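Local coordinates for Lin2960 protein (Listeria innocua, PDB 3OOP), which probably binds DNA as a transcription regulator of the MarR family, although its specific function is not established, at residues A[27-32]-A[109-114]; A[37-42]-A[69-74]; A[44-49]-A[93-98]. One frame throughout, in Å; residues are numbered along the deposited sequence.

Contact 1. Residues A[27-32]-A[109-114]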
loop_
_atom_site.group_PDB
_atom_site.type_symbol
_atom_site.label_atom_id
_atom_site.label_comp_id
_atom_site.label_asym_id
_atom_site.label_seq_id
_atom_site.Cartn_x
_atom_site.Cartn_y
_atom_site.Cartn_z
HETATM N N MSE A 27 -18.227 4.708 4.663
HETATM C CA MSE A 27 -18.697 6.094 4.532
HETATM C C MSE A 27 -20.061 6.163 3.857
HETATM O O MSE A 27 -20.889 6.989 4.242
HETATM C CB MSE A 27 -17.649 6.991 3.864
HETATM C CG MSE A 27 -16.451 7.322 4.794
HETATM SE SE MSE A 27 -16.920 7.865 6.648
HETATM C CE MSE A 27 -16.971 6.136 7.588
ATOM N N ARG A 28 -20.327 5.263 2.910
ATOM C CA ARG A 28 -21.661 5.183 2.272
ATOM C C ARG A 28 -22.770 4.840 3.259
ATOM O O ARG A 28 -23.921 5.265 3.089
ATOM C CB ARG A 28 -21.686 4.169 1.121
ATOM C CG ARG A 28 -20.999 4.654 -0.117
ATOM C CD ARG A 28 -21.496 3.952 -1.376
ATOM N NE ARG A 28 -21.195 2.520 -1.402
ATOM C CZ ARG A 28 -19.997 1.999 -1.661
ATOM N NH1 ARG A 28 -18.952 2.785 -1.888
ATOM N NH2 ARG A 28 -19.844 0.683 -1.671
ATOM N N SER A 29 -22.420 4.081 4.293
ATOM C CA SER A 29 -23.407 3.625 5.270
ATOM C C SER A 29 -24.014 4.780 6.043
ATOM O O SER A 29 -25.141 4.676 6.505
ATOM C CB SER A 29 -22.798 2.593 6.234
ATOM O OG SER A 29 -21.994 3.191 7.229
ATOM N N ILE A 30 -23.280 5.886 6.166
ATOM C CA ILE A 30 -23.795 7.052 6.897
ATOM C C ILE A 30 -24.036 8.270 5.986
ATOM O O ILE A 30 -24.227 9.396 6.457
ATOM C CB ILE A 30 -22.911 7.388 8.123
ATOM C CG1 ILE A 30 -21.462 7.668 7.707
ATOM C CG2 ILE A 30 -22.968 6.219 9.162
ATOM C CD1 ILE A 30 -20.608 8.261 8.841
ATOM N N ALA A 31 -24.055 8.018 4.678
ATOM C CA ALA A 31 -24.242 9.080 3.673
ATOM C C ALA A 31 -25.505 9.923 3.877
ATOM O O ALA A 31 -25.511 11.122 3.579
ATOM C CB ALA A 31 -24.223 8.485 2.250
ATOM N N SER A 32 -26.568 9.310 4.390
ATOM C CA SER A 32 -27.849 10.009 4.492
ATOM C C SER A 32 -27.974 10.845 5.765
ATOM O O SER A 32 -28.944 11.574 5.927
ATOM C CB SER A 32 -29.029 9.037 4.371
ATOM O OG SER A 32 -28.926 8.295 3.171
ATOM N N ARG A 109 -22.039 5.380 15.130
ATOM C CA ARG A 109 -21.144 4.269 15.447
ATOM C C ARG A 109 -21.840 2.931 15.217
ATOM O O ARG A 109 -21.239 2.006 14.683
ATOM C CB ARG A 109 -20.631 4.349 16.885
ATOM C CG ARG A 109 -19.467 5.303 17.089
ATOM C CD ARG A 109 -18.503 4.771 18.135
ATOM N NE ARG A 109 -17.578 5.790 18.629
ATOM C CZ ARG A 109 -16.409 6.089 18.071
ATOM N NH1 ARG A 109 -16.010 5.461 16.970
ATOM N NH2 ARG A 109 -15.634 7.024 18.616
ATOM N N ASP A 110 -23.106 2.845 15.611
ATOM C CA ASP A 110 -23.884 1.600 15.460
ATOM C C ASP A 110 -24.077 1.224 13.988
ATOM O O ASP A 110 -23.968 0.048 13.611
ATOM C CB ASP A 110 -25.235 1.703 16.185
ATOM C CG ASP A 110 -25.104 1.612 17.710
ATOM O OD1 ASP A 110 -24.057 1.151 18.220
ATOM O OD2 ASP A 110 -26.066 2.001 18.409
ATOM N N ILE A 111 -24.350 2.232 13.160
ATOM C CA ILE A 111 -24.525 2.026 11.722
ATOM C C ILE A 111 -23.219 1.559 11.096
ATOM O O ILE A 111 -23.207 0.581 10.333
ATOM C CB ILE A 111 -25.020 3.295 11.016
ATOM C CG1 ILE A 111 -26.447 3.611 11.464
ATOM C CG2 ILE A 111 -24.995 3.100 9.490
ATOM C CD1 ILE A 111 -26.710 5.078 11.537
ATOM N N VAL A 112 -22.126 2.251 11.419
ATOM C CA VAL A 112 -20.803 1.877 10.910
ATOM C C VAL A 112 -20.403 0.461 11.344
ATOM O O VAL A 112 -19.906 -0.326 10.531
ATOM C CB VAL A 112 -19.732 2.928 11.307
ATOM C CG1 VAL A 112 -18.338 2.469 10.917
ATOM C CG2 VAL A 112 -20.061 4.284 10.664
ATOM N N GLU A 113 -20.650 0.133 12.610
ATOM C CA GLU A 113 -20.349 -1.191 13.153
ATOM C C GLU A 113 -21.121 -2.294 12.423
ATOM O O GLU A 113 -20.577 -3.367 12.114
ATOM C CB GLU A 113 -20.674 -1.208 14.646
ATOM C CG GLU A 113 -20.168 -2.421 15.395
ATOM C CD GLU A 113 -19.946 -2.126 16.865
ATOM O OE1 GLU A 113 -18.791 -2.266 17.320
ATOM O OE2 GLU A 113 -20.912 -1.741 17.560
ATOM N N ALA A 114 -22.399 -2.030 12.155
ATOM C CA ALA A 114 -23.231 -3.001 11.437
ATOM C C ALA A 114 -22.714 -3.232 10.013
ATOM O O ALA A 114 -22.657 -4.378 9.547
ATOM C CB ALA A 114 -24.695 -2.580 11.431
#
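Ser29 and Val112 bring the two backbones nearest, with Ser29 CA 6.5 Å from Val112 CA. Residues 27-32 carry helix 2-29 through its last turn into the loop beyond, whereas 109-114 is regular helix throughout. The bonds Ile30 N to Met27 O and Ala31 N to Arg28 O span three residues each, in contrast to the four-residue spacing that joins Glu113 N to Arg109 O.

Ile111 and Val112, consecutive on helix 99-119, make up one side of the contact, and Ser29 and Ile30 the other. The CG2 methyl of Ile30 touches two others, 3.7 Å from Ile111 CG2 and 3.8 Å from Val112 CG2. Ile30 has its CG1 between the backbone N and the carbonyl carbon (chi1 58°), which leaves CG2 anti to that carbon and turned to helix 99-119, while the CG1 branch goes to Trp40. The contact joins the end of helix 2-29 to helix 99-119, which follows the wing strand 94-97, consistent with the junction between dimerisation and winged-helix DNA-binding parts in MarR proteins.

Ile111 CG2 also meets the backbone, approaching Ser29 O to 3.4 Å. The Ser29 hydroxyl faces the same methyl, OG to Ile111 CG2 being 3.8 Å, and stands 4.1 Å from Val112 CG2. Its polar partner is on its own helix, the carbonyl oxygen of Leu26, so apolar groups of helix 99-119 pack against a hydroxyl whose hydrogen bond is already made. Further out, Arg28 packs on Ile142 of the second subunit.

Contact 2. Residues A[37-42]-A[69-74]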
loop_
_atom_site.group_PDB
_atom_site.type_symbol
_atom_site.label_atom_id
_atom_site.label_comp_id
_atom_site.label_asym_id
_atom_site.label_seq_id
_atom_site.Cartn_x
_atom_site.Cartn_y
_atom_site.Cartn_z
ATOM N N PRO A 37 -18.694 12.975 6.323
ATOM C CA PRO A 37 -17.519 12.125 6.614
ATOM C C PRO A 37 -16.387 12.802 7.405
ATOM O O PRO A 37 -15.880 12.213 8.362
ATOM C CB PRO A 37 -17.007 11.733 5.222
ATOM C CG PRO A 37 -18.173 11.805 4.358
ATOM C CD PRO A 37 -19.156 12.794 4.933
ATOM N N GLU A 38 -15.998 14.016 7.011
ATOM C CA GLU A 38 -14.923 14.735 7.703
ATOM C C GLU A 38 -15.349 15.181 9.109
ATOM O O GLU A 38 -14.543 15.199 10.040
ATOM C CB GLU A 38 -14.396 15.917 6.863
ATOM C CG GLU A 38 -15.362 17.095 6.728
ATOM C CD GLU A 38 -14.751 18.319 6.046
ATOM O OE1 GLU A 38 -15.515 19.271 5.784
ATOM O OE2 GLU A 38 -13.530 18.334 5.769
ATOM N N GLN A 39 -16.631 15.529 9.252
ATOM C CA GLN A 39 -17.194 15.874 10.554
ATOM C C GLN A 39 -17.218 14.635 11.434
ATOM O O GLN A 39 -16.986 14.719 12.639
ATOM C CB GLN A 39 -18.599 16.461 10.395
ATOM C CG GLN A 39 -18.606 17.873 9.828
ATOM C CD GLN A 39 -19.964 18.280 9.284
ATOM O OE1 GLN A 39 -20.972 17.604 9.512
ATOM N NE2 GLN A 39 -19.997 19.387 8.556
ATOM N N TRP A 40 -17.503 13.489 10.830
ATOM C CA TRP A 40 -17.526 12.229 11.562
ATOM C C TRP A 40 -16.140 11.874 12.080
ATOM O O TRP A 40 -15.999 11.469 13.230
ATOM C CB TRP A 40 -18.087 11.114 10.691
ATOM C CG TRP A 40 -17.923 9.725 11.249
ATOM C CD1 TRP A 40 -17.266 8.692 10.659
ATOM C CD2 TRP A 40 -18.434 9.220 12.491
ATOM N NE1 TRP A 40 -17.340 7.566 11.442
ATOM C CE2 TRP A 40 -18.040 7.863 12.580
ATOM C CE3 TRP A 40 -19.171 9.781 13.541
ATOM C CZ2 TRP A 40 -18.370 7.050 13.675
ATOM C CZ3 TRP A 40 -19.496 8.969 14.637
ATOM C CH2 TRP A 40 -19.092 7.619 14.690
ATOM N N SER A 41 -15.119 12.054 11.248
ATOM C CA SER A 41 -13.744 11.777 11.675
ATOM C C SER A 41 -13.415 12.524 12.956
ATOM O O SER A 41 -12.864 11.944 13.902
ATOM C CB SER A 41 -12.737 12.159 10.590
ATOM O OG SER A 41 -12.943 11.357 9.442
ATOM N N VAL A 42 -13.758 13.806 12.986
ATOM C CA VAL A 42 -13.467 14.640 14.145
ATOM C C VAL A 42 -14.340 14.239 15.341
ATOM O O VAL A 42 -13.828 14.063 16.444
ATOM C CB VAL A 42 -13.556 16.148 13.813
ATOM C CG1 VAL A 42 -13.422 16.976 15.071
ATOM C CG2 VAL A 42 -12.448 16.528 12.828
ATOM N N ASN A 69 -9.763 23.299 12.932
ATOM C CA ASN A 69 -10.417 24.512 13.410
ATOM C C ASN A 69 -11.759 24.740 12.706
ATOM O O ASN A 69 -12.760 25.052 13.349
ATOM C CB ASN A 69 -9.493 25.726 13.252
ATOM C CG ASN A 69 -8.218 25.607 14.081
ATOM O OD1 ASN A 69 -8.085 24.711 14.922
ATOM N ND2 ASN A 69 -7.272 26.512 13.844
ATOM N N ARG A 70 -11.771 24.555 11.386
ATOM C CA ARG A 70 -12.984 24.724 10.573
ATOM C C ARG A 70 -14.071 23.725 10.968
ATOM O O ARG A 70 -15.232 24.105 11.161
ATOM C CB ARG A 70 -12.658 24.568 9.083
ATOM C CG ARG A 70 -13.888 24.503 8.164
ATOM C CD ARG A 70 -13.517 24.493 6.673
ATOM N NE ARG A 70 -12.727 23.326 6.261
ATOM C CZ ARG A 70 -13.220 22.117 6.004
ATOM N NH1 ARG A 70 -14.517 21.858 6.148
ATOM N NH2 ARG A 70 -12.399 21.146 5.633
ATOM N N ILE A 71 -13.696 22.453 11.060
ATOM C CA ILE A 71 -14.656 21.385 11.381
ATOM C C ILE A 71 -15.189 21.528 12.811
ATOM O O ILE A 71 -16.392 21.387 13.042
ATOM C CB ILE A 71 -14.076 19.963 11.143
ATOM C CG1 ILE A 71 -13.742 19.757 9.655
ATOM C CG2 ILE A 71 -15.065 18.895 11.602
ATOM C CD1 ILE A 71 -12.823 18.573 9.362
ATOM N N VAL A 72 -14.296 21.822 13.757
ATOM C CA VAL A 72 -14.700 22.096 15.143
ATOM C C VAL A 72 -15.732 23.229 15.200
ATOM O O VAL A 72 -16.732 23.133 15.912
ATOM C CB VAL A 72 -13.480 22.365 16.056
ATOM C CG1 VAL A 72 -13.903 22.943 17.404
ATOM C CG2 VAL A 72 -12.715 21.075 16.262
ATOM N N ASP A 73 -15.504 24.291 14.432
ATOM C CA ASP A 73 -16.502 25.359 14.361
ATOM C C ASP A 73 -17.886 24.883 13.876
ATOM O O ASP A 73 -18.900 25.277 14.446
ATOM C CB ASP A 73 -15.972 26.558 13.568
ATOM C CG ASP A 73 -14.848 27.291 14.304
ATOM O OD1 ASP A 73 -14.754 27.164 15.551
ATOM O OD2 ASP A 73 -14.047 27.995 13.638
ATOM N N VAL A 74 -17.933 24.016 12.866
ATOM C CA VAL A 74 -19.218 23.471 12.395
ATOM C C VAL A 74 -19.873 22.615 13.484
ATOM O O VAL A 74 -21.078 22.716 13.714
ATOM C CB VAL A 74 -19.082 22.644 11.090
ATOM C CG1 VAL A 74 -20.426 22.014 10.712
ATOM C CG2 VAL A 74 -18.559 23.530 9.941
#
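Glu38 reaches over Ile71 to meet Arg70. CB stands 4.0 Å from Ile71 CD1. CG lies between the backbone N and the carbonyl carbon (chi1 70°) and stays beside the same methyl. The chain runs on extended; CD keeps to that methyl and nears Arg70 NH1, and at the tip the carboxylate is gripped end-on: OE1 accepts from Arg70 NH1 at 2.8 Å in a nearly straight bond, and OE2 from Arg70 NH2 at 3.0 Å. Both oxygens of this salt bridge are used on their syn side, but the carboxylate and guanidinium planes are turned 39° apart. OE2 also touches Ile71 CD1 at 3.7 Å.

Ile71 CG1 lies over one face of the guanidinium, toward its rim, and Ile71 CG2 packs on Val42 CG2 at 3.7 Å and against the backbone of Gln39. The Gln39 side chain crosses that of Val74 at about a right angle, with NE2 3.4 Å from Val74 CG1, while its OE1 is held by Lys78 NZ and Thr36 N.

The axes of the two short segments cross at 91°. Helix 65-77 is the second helix of the helix-turn-helix, probably the one that reads DNA, and helix 37-49 packs across it; Val72 continues to Ile81 and Arg83 of strand 81-84, and Trp40 leaves the other side of helix 37-49 for helix 99-119.

Contact 3. Residues A[44-49]-A[93-98]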
loop_
_atom_site.group_PDB
_atom_site.type_symbol
_atom_site.label_atom_id
_atom_site.label_comp_id
_atom_site.label_asym_id
_atom_site.label_seq_id
_atom_site.Cartn_x
_atom_site.Cartn_y
_atom_site.Cartn_z
ATOM N N GLU A 44 -15.863 11.330 16.004
ATOM C CA GLU A 44 -15.393 10.016 16.461
ATOM C C GLU A 44 -14.141 10.153 17.330
ATOM O O GLU A 44 -14.013 9.495 18.370
ATOM C CB GLU A 44 -15.118 9.117 15.238
ATOM C CG GLU A 44 -14.152 7.954 15.468
ATOM C CD GLU A 44 -13.457 7.514 14.187
ATOM O OE1 GLU A 44 -12.208 7.509 14.155
ATOM O OE2 GLU A 44 -14.150 7.185 13.205
ATOM N N GLY A 45 -13.208 10.996 16.883
ATOM C CA GLY A 45 -11.971 11.242 17.622
ATOM C C GLY A 45 -12.245 11.892 18.960
ATOM O O GLY A 45 -11.637 11.542 19.962
ATOM N N ILE A 46 -13.157 12.859 18.972
ATOM C CA ILE A 46 -13.564 13.493 20.226
ATOM C C ILE A 46 -14.218 12.478 21.170
ATOM O O ILE A 46 -13.837 12.385 22.338
ATOM C CB ILE A 46 -14.457 14.743 19.992
ATOM C CG1 ILE A 46 -13.675 15.810 19.214
ATOM C CG2 ILE A 46 -14.928 15.320 21.330
ATOM C CD1 ILE A 46 -14.507 17.021 18.739
ATOM N N GLU A 47 -15.171 11.697 20.662
ATOM C CA GLU A 47 -15.821 10.667 21.487
ATOM C C GLU A 47 -14.783 9.729 22.086
ATOM O O GLU A 47 -14.873 9.395 23.253
ATOM C CB GLU A 47 -16.867 9.871 20.686
ATOM C CG GLU A 47 -17.782 8.954 21.549
ATOM C CD GLU A 47 -17.098 7.686 22.054
ATOM O OE1 GLU A 47 -16.211 7.142 21.350
ATOM O OE2 GLU A 47 -17.462 7.226 23.170
ATOM N N ALA A 48 -13.793 9.322 21.295
ATOM C CA ALA A 48 -12.816 8.324 21.748
ATOM C C ALA A 48 -11.832 8.863 22.790
ATOM O O ALA A 48 -11.204 8.080 23.519
ATOM C CB ALA A 48 -12.066 7.736 20.551
ATOM N N ASN A 49 -11.713 10.190 22.867
ATOM C CA ASN A 49 -10.681 10.852 23.674
ATOM C C ASN A 49 -11.123 11.950 24.646
ATOM O O ASN A 49 -10.279 12.514 25.348
ATOM C CB ASN A 49 -9.641 11.474 22.744
ATOM C CG ASN A 49 -8.850 10.452 21.982
ATOM O OD1 ASN A 49 -7.864 9.912 22.486
ATOM N ND2 ASN A 49 -9.264 10.190 20.748
ATOM N N SER A 93 -7.725 24.947 25.354
ATOM C CA SER A 93 -9.131 24.576 25.077
ATOM C C SER A 93 -9.411 23.087 24.770
ATOM O O SER A 93 -8.881 22.513 23.814
ATOM C CB SER A 93 -9.729 25.468 23.977
ATOM O OG SER A 93 -9.178 25.157 22.703
ATOM N N LEU A 94 -10.288 22.491 25.576
ATOM C CA LEU A 94 -10.621 21.074 25.445
ATOM C C LEU A 94 -12.022 20.872 24.863
ATOM O O LEU A 94 -12.961 21.598 25.197
ATOM C CB LEU A 94 -10.491 20.368 26.799
ATOM C CG LEU A 94 -9.125 20.471 27.499
ATOM C CD1 LEU A 94 -9.200 19.887 28.890
ATOM C CD2 LEU A 94 -8.020 19.801 26.691
ATOM N N LEU A 95 -12.146 19.870 24.000
ATOM C CA LEU A 95 -13.413 19.563 23.348
ATOM C C LEU A 95 -14.006 18.291 23.931
ATOM O O LEU A 95 -13.282 17.328 24.192
ATOM C CB LEU A 95 -13.198 19.344 21.851
ATOM C CG LEU A 95 -12.353 20.382 21.115
ATOM C CD1 LEU A 95 -11.899 19.827 19.773
ATOM C CD2 LEU A 95 -13.143 21.656 20.965
ATOM N N SER A 96 -15.324 18.305 24.118
ATOM C CA SER A 96 -16.066 17.146 24.612
ATOM C C SER A 96 -17.435 17.135 23.950
ATOM O O SER A 96 -17.846 18.128 23.376
ATOM C CB SER A 96 -16.234 17.216 26.130
ATOM O OG SER A 96 -14.995 17.427 26.785
ATOM N N LEU A 97 -18.147 16.019 24.052
ATOM C CA LEU A 97 -19.466 15.913 23.441
ATOM C C LEU A 97 -20.562 16.535 24.297
ATOM O O LEU A 97 -20.497 16.492 25.525
ATOM C CB LEU A 97 -19.808 14.437 23.190
ATOM C CG LEU A 97 -18.860 13.611 22.320
ATOM C CD1 LEU A 97 -19.304 12.154 22.320
ATOM C CD2 LEU A 97 -18.785 14.145 20.904
ATOM N N THR A 98 -21.573 17.096 23.636
ATOM C CA THR A 98 -22.838 17.419 24.283
ATOM C C THR A 98 -23.700 16.153 24.338
ATOM O O THR A 98 -23.370 15.138 23.708
ATOM C CB THR A 98 -23.618 18.483 23.488
ATOM O OG1 THR A 98 -23.903 17.972 22.179
ATOM C CG2 THR A 98 -22.820 19.781 23.362
#
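Ile46 meets the strand with both its branches: CG1 is anti to the carbonyl carbon (chi1 -62°) and CG2 anti to the backbone N, which sends the CG2 methyl and the CG1-CD1 arm to different points of residues 95-97. Glu47 has CG anti to its N, but the chain bends at the next bond (chi2 -75°), and the carboxylate leads away while CB and CG stay at the strand.

CG2 of Ile46 rests on the strand backbone, 3.9 Å from Leu95 O and equally far from Ser96 CA, and it lies 4.1 Å from Leu97 CD2. CD1, at the end of the other arm, comes 4.0 Å from Leu95 CD1, the two side chains meeting at a slant. Leu97 divides its methyls between two helix residues: where CD2 takes Ile46, CD1 packs on the aliphatic part of Glu47, 3.6 Å from CG.

Segment 44-49 of helix 37-49 and strand 94-97 run almost perpendicular, with 93° between their directions and axes 7.6 Å apart. The strand belongs to the beta wing of the winged-helix fold, and Ile81 of the adjoining strand 81-84 touches both Ile46 and Leu97. At the C-terminal end of the segment, Asn49 ND2 turns back to Gly45 O at 2.8 Å, in the carbonyl plane and on a lone pair.

The contact is apolar side chain on side chain and on strand backbone. Two polar groups beside it have partners outside the segments: Glu47 OE1 forms a salt bridge with Arg109 NH2, and Leu97 N donates to Glu50 OE2. Glu47 thus lends its stem to the apolar layer and its charge to helix 99-119.

From the N terminus, the chain leaves helix 2-29 at 27-32 and enters helix 37-49, which supplies first 37-42 to contact 2 and then 44-49 to contact 3. Contact 2 closes a loop when the chain reaches 69-74, and contact 3 another at 93-98. These two loops cross, their segments alternating along the sequence, and their centres are about 11 Å apart, with Val72 touching Leu95 between them. Both nest inside the long loop that contact 1 closes at 109-114, tying helix 2-29 to helix 99-119. Contact 2 ties helix 37-49 to helix 65-77, and contact 3 ties it to the wing strand. Trp40, packed on Met27, Ile30 and Arg109, joins contact 1 to helix 37-49.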